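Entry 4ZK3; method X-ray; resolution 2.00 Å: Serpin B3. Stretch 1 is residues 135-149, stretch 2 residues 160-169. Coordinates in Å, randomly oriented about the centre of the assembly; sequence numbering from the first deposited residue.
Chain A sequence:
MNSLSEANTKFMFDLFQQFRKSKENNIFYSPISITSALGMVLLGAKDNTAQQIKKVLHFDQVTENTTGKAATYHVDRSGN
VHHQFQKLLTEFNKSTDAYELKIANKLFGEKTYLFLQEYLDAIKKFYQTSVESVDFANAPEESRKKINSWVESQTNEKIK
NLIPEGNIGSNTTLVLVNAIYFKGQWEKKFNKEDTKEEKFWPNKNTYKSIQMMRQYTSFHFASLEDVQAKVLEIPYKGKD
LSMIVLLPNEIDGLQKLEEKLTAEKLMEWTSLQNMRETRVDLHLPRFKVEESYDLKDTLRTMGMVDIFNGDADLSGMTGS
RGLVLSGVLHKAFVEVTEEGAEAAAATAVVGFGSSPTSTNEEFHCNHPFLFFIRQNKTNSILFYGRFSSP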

# COMPACT_ATOMS: atom_id res chain seq x y z
N ASP A 135 -3.72 -18.61 21.23
CA ASP A 135 -4.88 -19.35 21.72
C ASP A 135 -6.16 -18.75 21.21
O ASP A 135 -6.87 -18.03 21.93
CB ASP A 135 -4.87 -19.36 23.27
CG ASP A 135 -5.81 -20.44 23.89
OD1 ASP A 135 -6.77 -20.96 23.26
OD2 ASP A 135 -5.57 -20.74 25.07
N PHE A 136 -6.49 -19.04 19.95
CA PHE A 136 -7.69 -18.51 19.33
C PHE A 136 -8.87 -19.28 19.97
O PHE A 136 -9.94 -18.73 20.12
CB PHE A 136 -7.77 -18.70 17.78
CG PHE A 136 -6.85 -17.79 16.93
CD1 PHE A 136 -6.92 -16.41 17.02
CD2 PHE A 136 -5.97 -18.35 16.00
CE1 PHE A 136 -6.10 -15.59 16.23
CE2 PHE A 136 -5.15 -17.55 15.24
CZ PHE A 136 -5.21 -16.17 15.36
N ALA A 137 -8.66 -20.57 20.27
CA ALA A 137 -9.78 -21.43 20.68
C ALA A 137 -10.39 -20.91 21.94
O ALA A 137 -11.59 -20.70 21.99
CB ALA A 137 -9.32 -22.88 20.89
N ASN A 138 -9.57 -20.67 22.95
CA ASN A 138 -10.09 -20.23 24.22
C ASN A 138 -9.98 -18.75 24.48
O ASN A 138 -10.50 -18.30 25.46
CB ASN A 138 -9.38 -20.92 25.36
CG ASN A 138 -9.26 -22.40 25.13
OD1 ASN A 138 -8.14 -22.95 25.13
ND2 ASN A 138 -10.36 -23.04 24.86
N ALA A 139 -9.31 -17.98 23.63
CA ALA A 139 -9.04 -16.58 23.95
C ALA A 139 -8.94 -15.74 22.67
O ALA A 139 -7.93 -15.12 22.40
CB ALA A 139 -7.77 -16.52 24.78
N PRO A 140 -10.01 -15.75 21.88
CA PRO A 140 -9.95 -15.16 20.54
C PRO A 140 -9.82 -13.66 20.61
O PRO A 140 -9.18 -13.05 19.74
CB PRO A 140 -11.27 -15.54 19.90
CG PRO A 140 -12.18 -15.78 21.07
CD PRO A 140 -11.32 -16.35 22.15
N GLU A 141 -10.42 -13.06 21.65
CA GLU A 141 -10.36 -11.62 21.80
C GLU A 141 -8.96 -11.15 22.20
O GLU A 141 -8.41 -10.18 21.68
CB GLU A 141 -11.41 -11.15 22.81
CG GLU A 141 -11.34 -9.70 23.14
CD GLU A 141 -11.54 -8.80 21.95
OE1 GLU A 141 -12.18 -9.17 20.90
OE2 GLU A 141 -11.02 -7.68 22.09
N GLU A 142 -8.35 -11.89 23.09
CA GLU A 142 -7.06 -11.53 23.61
C GLU A 142 -6.01 -11.84 22.50
O GLU A 142 -4.98 -11.20 22.39
CB GLU A 142 -6.85 -12.26 24.94
CG GLU A 142 -7.93 -13.36 25.31
CD GLU A 142 -9.47 -12.94 25.39
OE1 GLU A 142 -10.39 -13.61 24.78
OE2 GLU A 142 -9.78 -11.93 26.10
N SER A 143 -6.30 -12.84 21.68
CA SER A 143 -5.47 -13.17 20.54
C SER A 143 -5.50 -12.01 19.52
O SER A 143 -4.45 -11.56 19.09
CB SER A 143 -5.96 -14.49 19.91
OG SER A 143 -5.60 -15.59 20.73
N ARG A 144 -6.70 -11.53 19.19
CA ARG A 144 -6.91 -10.31 18.35
C ARG A 144 -6.02 -9.17 18.82
O ARG A 144 -5.23 -8.58 18.04
CB ARG A 144 -8.39 -9.92 18.29
CG ARG A 144 -8.73 -8.74 17.37
CD ARG A 144 -10.21 -8.41 17.44
NE ARG A 144 -10.54 -7.69 18.67
CZ ARG A 144 -10.37 -6.39 18.85
NH1 ARG A 144 -9.93 -5.59 17.88
NH2 ARG A 144 -10.65 -5.88 20.03
N LYS A 145 -6.04 -8.89 20.12
CA LYS A 145 -5.28 -7.78 20.65
C LYS A 145 -3.81 -8.01 20.59
O LYS A 145 -3.05 -7.09 20.36
CB LYS A 145 -5.70 -7.41 22.09
CG LYS A 145 -7.15 -6.95 22.14
CD LYS A 145 -7.52 -6.52 23.53
CE LYS A 145 -9.00 -6.24 23.61
NZ LYS A 145 -9.28 -5.18 24.61
N LYS A 146 -3.38 -9.22 20.81
CA LYS A 146 -1.95 -9.51 20.60
C LYS A 146 -1.48 -9.28 19.14
O LYS A 146 -0.38 -8.78 18.94
CB LYS A 146 -1.67 -10.96 20.96
CG LYS A 146 -0.22 -11.36 20.97
CD LYS A 146 -0.01 -12.70 21.70
CE LYS A 146 -1.22 -13.08 22.58
NZ LYS A 146 -0.96 -14.24 23.49
N ILE A 147 -2.31 -9.60 18.16
CA ILE A 147 -1.88 -9.43 16.73
C ILE A 147 -1.80 -7.91 16.44
O ILE A 147 -0.80 -7.43 15.89
CB ILE A 147 -2.88 -10.12 15.80
CG1 ILE A 147 -2.75 -11.65 15.99
CG2 ILE A 147 -2.67 -9.77 14.33
CD1 ILE A 147 -3.99 -12.41 15.52
N ASN A 148 -2.86 -7.20 16.82
CA ASN A 148 -2.94 -5.74 16.70
C ASN A 148 -1.71 -5.06 17.35
O ASN A 148 -1.17 -4.12 16.78
CB ASN A 148 -4.30 -5.21 17.20
CG ASN A 148 -5.47 -5.52 16.28
OD1 ASN A 148 -5.33 -5.88 15.12
ND2 ASN A 148 -6.65 -5.39 16.81
N SER A 149 -1.18 -5.58 18.48
CA SER A 149 0.01 -4.97 19.09
C SER A 149 1.25 -5.27 18.35
O SER A 149 2.15 -4.42 18.26
CB SER A 149 0.22 -5.36 20.59
OG SER A 149 -0.91 -4.92 21.31
N LYS A 160 -3.04 1.17 14.43
CA LYS A 160 -3.67 0.61 15.61
C LYS A 160 -4.91 -0.12 15.27
O LYS A 160 -5.60 0.24 14.36
CB LYS A 160 -4.02 1.75 16.56
CG LYS A 160 -2.84 2.57 17.07
CD LYS A 160 -3.33 3.43 18.28
CE LYS A 160 -2.22 4.05 19.03
NZ LYS A 160 -1.38 4.81 18.08
N ASN A 161 -5.21 -1.18 16.03
CA ASN A 161 -6.49 -1.87 15.91
C ASN A 161 -6.73 -2.42 14.47
O ASN A 161 -7.84 -2.36 13.91
CB ASN A 161 -7.64 -1.00 16.46
CG ASN A 161 -8.91 -1.80 16.77
OD1 ASN A 161 -9.97 -1.57 16.20
ND2 ASN A 161 -8.80 -2.74 17.69
N LEU A 162 -5.69 -2.96 13.86
CA LEU A 162 -5.80 -3.41 12.47
C LEU A 162 -7.03 -4.28 12.26
O LEU A 162 -7.74 -4.09 11.31
CB LEU A 162 -4.52 -4.18 12.06
CG LEU A 162 -4.62 -4.83 10.66
CD1 LEU A 162 -4.79 -3.79 9.53
CD2 LEU A 162 -3.42 -5.74 10.45
N ILE A 163 -7.25 -5.22 13.19
CA ILE A 163 -8.33 -6.19 13.11
C ILE A 163 -9.39 -5.81 14.18
O ILE A 163 -9.17 -6.03 15.37
CB ILE A 163 -7.86 -7.62 13.35
CG1 ILE A 163 -6.71 -8.06 12.38
CG2 ILE A 163 -9.03 -8.56 13.15
CD1 ILE A 163 -6.08 -9.35 12.83
N PRO A 164 -10.51 -5.21 13.75
CA PRO A 164 -11.55 -4.84 14.71
C PRO A 164 -12.34 -6.07 15.21
O PRO A 164 -12.18 -7.18 14.68
CB PRO A 164 -12.45 -3.88 13.90
CG PRO A 164 -11.55 -3.34 12.82
CD PRO A 164 -10.78 -4.59 12.44
N GLU A 165 -13.15 -5.86 16.24
CA GLU A 165 -13.89 -6.96 16.86
C GLU A 165 -14.80 -7.43 15.78
O GLU A 165 -15.14 -6.66 14.89
CB GLU A 165 -14.74 -6.44 18.01
CG GLU A 165 -13.96 -5.60 19.01
CD GLU A 165 -14.85 -5.05 20.08
OE1 GLU A 165 -14.99 -3.80 20.15
OE2 GLU A 165 -15.42 -5.91 20.82
N GLY A 166 -15.19 -8.68 15.82
CA GLY A 166 -16.05 -9.21 14.80
C GLY A 166 -15.28 -10.10 13.87
O GLY A 166 -15.85 -10.99 13.27
N ASN A 167 -13.98 -9.93 13.76
CA ASN A 167 -13.26 -10.67 12.67
C ASN A 167 -12.55 -11.94 13.14
O ASN A 167 -12.27 -12.77 12.31
CB ASN A 167 -12.28 -9.72 11.95
CG ASN A 167 -12.99 -8.57 11.24
OD1 ASN A 167 -13.05 -7.46 11.76
ND2 ASN A 167 -13.50 -8.82 10.06
N ILE A 168 -12.20 -12.02 14.42
CA ILE A 168 -11.56 -13.18 15.04
C ILE A 168 -12.57 -13.86 16.02
O ILE A 168 -13.25 -13.18 16.77
CB ILE A 168 -10.30 -12.81 15.87
CG1 ILE A 168 -9.23 -12.13 15.02
CG2 ILE A 168 -9.72 -14.04 16.51
CD1 ILE A 168 -9.09 -12.79 13.68
N GLY A 169 -12.60 -15.20 16.01
CA GLY A 169 -13.53 -16.02 16.79
C GLY A 169 -12.82 -17.26 17.33
O GLY A 169 -11.63 -17.49 17.03
O HOH W 1 -13.22 -6.40 22.91
O HOH W 2 -2.64 -2.72 14.86

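What holds the irregular second stretch to the helix? The answer centres on the backbone of Ile163, whose two polar atoms are both satisfied by helix side chains. Ile163 N donates to Asn148 OD1 at 2.8 Å, while Ile163 O accepts from Asn148 ND2 at 3.0 Å, so the carboxamide of Asn148 reads both backbone groups of a residue that lies in no regular helix or strand. The same Ile163 O also accepts from Arg144 NH1 at 2.7 Å, so this carbonyl oxygen accepts two hydrogen bonds.

Does Asn148 OD1 serve Leu162 as well? Leu162 N lies 3.2 Å from Asn148 OD1, but the angle is poor and no hydrogen bond forms. That amide is satisfied instead by water 2, which accepts from Leu162 N at 3.2 Å and donates to Asn148 O at 2.8 Å, bridging the two backbones.

How is the rest of the Arg144 guanidinium used? Glu141, one helical turn earlier, takes two of its donors: Arg144 NE reaches Glu141 OE1 at 3.1 Å, and Arg144 NH2 reaches Glu141 OE2 at 2.8 Å, a two-pronged salt bridge. With its charge paired inside the helix, the group still offers NH1 to the other stretch, and Glu165 CG lies over one face, 3.5 Å from Arg144 NH2. Water 1 donates weakly to Glu141 OE2 at 2.7 Å and to Glu165 OE2 at 3.1 Å, linking the two carboxylates.

Where does apolar packing take over? Toward the start of the helix, Ile168 CG2 sits 3.7 Å from Phe136 CD1 and 4.0 Å from Pro140 CB. Farther along, Ile147 CG2 meets Ile163 CD1 at 3.7 Å, so Ile163 contributes its side chain to packing while its backbone is held by polar groups.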